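Long-range contacts in phenylalanyl-tRNA synthetase beta chain (Pyrococcus horikoshii, PDB 2CXI), which is the beta subunit of a tetrameric ligase that charges tRNA(Phe) with phenylalanine at the expense of ATP, here as an N-terminal fragment carrying the editing domain: residues Asn88-Val93 against Ser263-Tyr268; Tyr103-Ile108 against Ile273-Leu278. All blocks are in the same frame, centred on the assembly; numbering follows the deposited sequence.

Contact 1. Residues Asn88-Val93 against Ser263-Tyr268; sequences NVTVYV and SVRVVY
Val-89 to Val-93 pairs with Ser-263 to Val-267 as two parallel strands, their axes 4.7 Å apart at closest and 22° from parallel. They are neighbours in a mixed beta-sheet; 263-268 belongs to the B3/4 region. Four backbone bonds join them: Arg-265 N to Val-89 O, Val-91 N to Arg-265 O, Val-267 N to Val-91 O and Val-93 N to Val-267 O. Thr-90, Tyr-92, Arg-265 and Val-267 share one face. There Arg-265 grips a single atom, Thr-90 OG1, side-on, with NE and NH2 each at 3.2 Å. Both bonds are bent, near 145°. The chain bends at chi3 (82°), which turns NE toward the threonine. NH1 forms a salt bridge with Glu-272. A water accepts from Arg-265 NH2 at 2.8 Å and lies 2.7 Å from Tyr-92 OH. An alanine in place of Arg-265 would probably leave Glu-272 without this charged mate and Thr-90 OG1 without the two guanidinium donors. Gly-16 O and Ser-18 N of the second subunit, another copy of this chain, bond to Thr-90 OG1 and Tyr-92 OH, so this face also meets that copy. On the other face Val-91 CG2 meets Val-264 CG2 at 3.8 Å. Val-93 lies beside Tyr-268, whose OH bonds to Gly-104 O. A CH-pi contact sets Val-93 CB over the centre of the Tyr-268 ring, 3.8 Å from its centroid.

Contact 2. Residues Tyr103-Ile108 against Ile273-Leu278; sequences YGVYAI and IETPDL
Strands Tyr-103 to Ile-108 and Ile-273 to Thr-275 belong to one mixed beta-sheet, but they meet here through side chains and not as paired neighbours. Their axes come no nearer than 6.9 Å and run 48° apart. A hydrogen bond runs from Thr-275 OG1 to Tyr-106 O, 2.7 Å long, and both residues are buried. The hydroxyl lies in the carbonyl plane, on a lone pair, with a C=O...O angle of 130°. Thr-275 holds OG1 between its backbone N and carbonyl carbon (chi1 64°), which turns the hydroxyl toward the 103-108 strand. Its methyl takes another direction: CG2 packs 3.8 Å from Val-105 CG1, and the two side chains cross at about a right angle. The same Val-105 CG1 also reaches Ile-273 CD1, at 4.1 Å. Strand 260-267 is the antiparallel neighbour of both 103-110 and 272-275, and its Val-266 touches Tyr-106 and Thr-275. Just past the strand, a cis peptide bond joins Thr-275 to Pro-276. Pro-276 CD then rests against Ala-107 CB at 3.6 Å. Helix 240-255 packs against this junction: Met-244 touches Thr-275, Asn-248 touches Pro-276 and Val-251 touches Ala-107.

In the fold
Contacts 1 and 2 have centres about 8 Å apart and lie in the same mixed sheet. Along the chain their segments alternate: 88-93, 103-108, 263-268, then 273-278. Each contact thus joins one of two successive strands, 84-93 and 103-110, to one of a later successive pair, 260-267 and 272-275. The chain between the two pairs carries most of the B3/4 region. Strand 260-267 is central, pairing with the other three. The contacts also touch directly: Ser-263 OG probably bonds to Glu-274 OE2, and Ser-263 CB packs on Thr-275 O. The face of contact 1 that carries Thr-90 and Tyr-92 meets a second copy of the chain, whereas no other chain of the assembly touches contact 2.

Contact 1. Residues Asn88-Val93 against Ser263-Tyr268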
# COMPACT_ATOMS: atom_id res chain seq x y z
N ASN A 88 2.12 10.80 8.37
CA ASN A 88 1.49 9.71 7.64
C ASN A 88 2.05 8.40 8.20
O ASN A 88 2.26 7.43 7.46
CB ASN A 88 1.86 9.88 6.15
CG ASN A 88 1.22 8.83 5.26
OD1 ASN A 88 1.91 8.26 4.38
ND2 ASN A 88 -0.09 8.55 5.47
N VAL A 89 2.37 8.38 9.49
CA VAL A 89 3.09 7.26 10.04
C VAL A 89 2.21 6.44 10.99
O VAL A 89 1.46 6.99 11.82
CB VAL A 89 4.41 7.72 10.72
CG1 VAL A 89 5.05 6.61 11.43
CG2 VAL A 89 5.39 8.28 9.67
N THR A 90 2.32 5.12 10.85
CA THR A 90 1.76 4.16 11.76
C THR A 90 2.84 3.35 12.48
O THR A 90 3.84 2.92 11.87
CB THR A 90 0.85 3.18 10.98
OG1 THR A 90 -0.26 3.92 10.44
CG2 THR A 90 0.18 2.20 11.91
N VAL A 91 2.64 3.15 13.78
CA VAL A 91 3.45 2.20 14.55
C VAL A 91 2.52 1.12 15.11
O VAL A 91 1.50 1.44 15.68
CB VAL A 91 4.23 2.89 15.72
CG1 VAL A 91 5.09 1.87 16.52
CG2 VAL A 91 5.03 4.05 15.17
N TYR A 92 2.91 -0.15 14.96
CA TYR A 92 2.14 -1.26 15.53
C TYR A 92 2.76 -1.74 16.81
O TYR A 92 3.97 -2.02 16.84
CB TYR A 92 2.08 -2.40 14.52
CG TYR A 92 1.39 -1.97 13.25
CD1 TYR A 92 -0.02 -1.99 13.16
CD2 TYR A 92 2.13 -1.51 12.14
CE1 TYR A 92 -0.66 -1.58 11.99
CE2 TYR A 92 1.49 -1.11 10.95
CZ TYR A 92 0.09 -1.17 10.89
OH TYR A 92 -0.58 -0.75 9.76
N VAL A 93 1.95 -1.81 17.87
CA VAL A 93 2.38 -2.42 19.14
C VAL A 93 1.82 -3.83 19.35
O VAL A 93 0.60 -4.03 19.48
CB VAL A 93 2.04 -1.49 20.35
CG1 VAL A 93 2.51 -2.12 21.68
CG2 VAL A 93 2.67 -0.14 20.13
N SER A 263 2.08 13.97 14.92
CA SER A 263 1.55 12.83 15.63
C SER A 263 1.66 11.57 14.79
O SER A 263 1.77 11.63 13.56
CB SER A 263 0.10 13.05 16.05
OG SER A 263 -0.75 13.15 14.94
N VAL A 264 1.66 10.43 15.45
CA VAL A 264 1.67 9.16 14.75
C VAL A 264 0.47 8.35 15.26
O VAL A 264 -0.05 8.60 16.37
CB VAL A 264 3.05 8.39 14.78
CG1 VAL A 264 4.28 9.32 14.97
CG2 VAL A 264 3.07 7.25 15.72
N ARG A 265 -0.00 7.43 14.41
CA ARG A 265 -1.10 6.50 14.72
C ARG A 265 -0.50 5.26 15.34
O ARG A 265 0.35 4.60 14.73
CB ARG A 265 -1.84 6.16 13.40
CG ARG A 265 -3.07 5.32 13.52
CD ARG A 265 -3.88 5.24 12.18
NE ARG A 265 -3.27 4.25 11.35
CZ ARG A 265 -3.72 3.02 11.16
NH1 ARG A 265 -4.87 2.57 11.65
NH2 ARG A 265 -2.99 2.23 10.40
N VAL A 266 -0.90 4.93 16.56
CA VAL A 266 -0.30 3.83 17.24
C VAL A 266 -1.39 2.77 17.42
O VAL A 266 -2.36 3.00 18.14
CB VAL A 266 0.29 4.19 18.62
CG1 VAL A 266 1.12 3.01 19.18
CG2 VAL A 266 1.14 5.49 18.55
N VAL A 267 -1.17 1.62 16.79
CA VAL A 267 -2.15 0.53 16.66
C VAL A 267 -1.84 -0.63 17.62
O VAL A 267 -0.80 -1.35 17.51
CB VAL A 267 -2.32 0.09 15.16
CG1 VAL A 267 -3.49 -0.96 14.98
CG2 VAL A 267 -2.59 1.26 14.30
N TYR A 268 -2.73 -0.80 18.57
CA TYR A 268 -2.70 -1.92 19.48
C TYR A 268 -3.75 -2.94 19.00
O TYR A 268 -4.50 -2.66 18.10
CB TYR A 268 -3.04 -1.44 20.89
CG TYR A 268 -1.94 -0.64 21.58
CD1 TYR A 268 -1.65 0.67 21.20
CD2 TYR A 268 -1.17 -1.23 22.61
CE1 TYR A 268 -0.63 1.43 21.87
CE2 TYR A 268 -0.14 -0.49 23.26
CZ TYR A 268 0.11 0.81 22.88
OH TYR A 268 1.08 1.52 23.53
O HOH W 1 -3.27 -0.50 9.95

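Contact 2. Residues Tyr103-Ile108 against Ile273-Leu278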
# COMPACT_ATOMS: atom_id res chain seq x y z
N TYR A 103 3.51 -1.03 26.73
CA TYR A 103 3.16 0.23 26.04
C TYR A 103 4.31 0.88 25.31
O TYR A 103 5.42 0.91 25.83
CB TYR A 103 2.54 1.26 27.00
CG TYR A 103 1.29 0.71 27.64
CD1 TYR A 103 0.12 0.55 26.88
CD2 TYR A 103 1.29 0.30 28.99
CE1 TYR A 103 -1.04 -0.01 27.47
CE2 TYR A 103 0.15 -0.25 29.58
CZ TYR A 103 -1.01 -0.40 28.81
OH TYR A 103 -2.13 -0.92 29.39
N GLY A 104 4.02 1.39 24.11
CA GLY A 104 4.90 2.25 23.30
C GLY A 104 4.03 3.42 22.81
O GLY A 104 2.84 3.26 22.43
N VAL A 105 4.59 4.63 22.88
CA VAL A 105 3.98 5.81 22.28
C VAL A 105 5.11 6.50 21.52
O VAL A 105 6.31 6.31 21.84
CB VAL A 105 3.34 6.78 23.34
CG1 VAL A 105 2.11 6.09 24.02
CG2 VAL A 105 4.41 7.17 24.43
N TYR A 106 4.73 7.30 20.54
CA TYR A 106 5.65 7.75 19.49
C TYR A 106 5.35 9.18 19.04
O TYR A 106 4.20 9.64 19.07
CB TYR A 106 5.58 6.79 18.27
CG TYR A 106 5.80 5.36 18.73
CD1 TYR A 106 7.09 4.82 18.80
CD2 TYR A 106 4.74 4.58 19.18
CE1 TYR A 106 7.31 3.54 19.30
CE2 TYR A 106 4.94 3.31 19.69
CZ TYR A 106 6.24 2.81 19.75
OH TYR A 106 6.41 1.58 20.28
N ALA A 107 6.38 9.84 18.54
CA ALA A 107 6.21 11.14 17.91
C ALA A 107 7.30 11.36 16.87
O ALA A 107 8.38 10.74 16.90
CB ALA A 107 6.19 12.26 18.98
N ILE A 108 6.99 12.25 15.94
CA ILE A 108 7.98 12.77 15.03
C ILE A 108 8.09 14.26 15.29
O ILE A 108 7.10 14.95 15.44
CB ILE A 108 7.59 12.48 13.55
CG1 ILE A 108 7.60 10.97 13.32
CG2 ILE A 108 8.53 13.23 12.54
CD1 ILE A 108 6.74 10.53 12.09
N ILE A 273 -4.44 4.74 19.10
CA ILE A 273 -4.33 6.08 19.73
C ILE A 273 -3.44 6.99 18.93
O ILE A 273 -2.47 6.53 18.35
CB ILE A 273 -3.74 6.02 21.20
CG1 ILE A 273 -2.40 5.23 21.22
CG2 ILE A 273 -4.76 5.48 22.19
CD1 ILE A 273 -1.65 5.25 22.52
N GLU A 274 -3.67 8.28 19.00
CA GLU A 274 -2.87 9.20 18.24
C GLU A 274 -1.93 9.87 19.23
O GLU A 274 -2.39 10.52 20.18
CB GLU A 274 -3.77 10.24 17.58
CG GLU A 274 -3.00 11.28 16.78
CD GLU A 274 -3.85 12.48 16.32
OE1 GLU A 274 -5.10 12.46 16.50
OE2 GLU A 274 -3.26 13.49 15.80
N THR A 275 -0.62 9.72 19.04
CA THR A 275 0.34 10.36 19.99
C THR A 275 1.32 11.32 19.27
O THR A 275 1.61 11.09 18.09
CB THR A 275 1.13 9.30 20.82
OG1 THR A 275 1.93 8.53 19.94
CG2 THR A 275 0.21 8.26 21.49
N PRO A 276 1.84 12.38 19.92
CA PRO A 276 1.46 12.81 21.28
C PRO A 276 0.11 13.48 21.30
O PRO A 276 -0.38 14.00 20.28
CB PRO A 276 2.54 13.87 21.63
CG PRO A 276 2.85 14.53 20.24
CD PRO A 276 2.79 13.33 19.28
N ASP A 277 -0.50 13.47 22.47
CA ASP A 277 -1.72 14.24 22.69
C ASP A 277 -1.38 15.39 23.61
O ASP A 277 -1.17 15.18 24.80
CB ASP A 277 -2.74 13.34 23.36
CG ASP A 277 -4.07 14.05 23.66
OD1 ASP A 277 -4.24 15.29 23.43
OD2 ASP A 277 -5.00 13.41 24.15
N LEU A 278 -1.34 16.61 23.07
CA LEU A 278 -0.94 17.76 23.86
C LEU A 278 -2.13 18.65 24.23
O LEU A 278 -1.96 19.83 24.52
CB LEU A 278 0.12 18.55 23.12
CG LEU A 278 1.45 17.82 22.92
CD1 LEU A 278 2.37 18.77 22.16
CD2 LEU A 278 2.14 17.41 24.24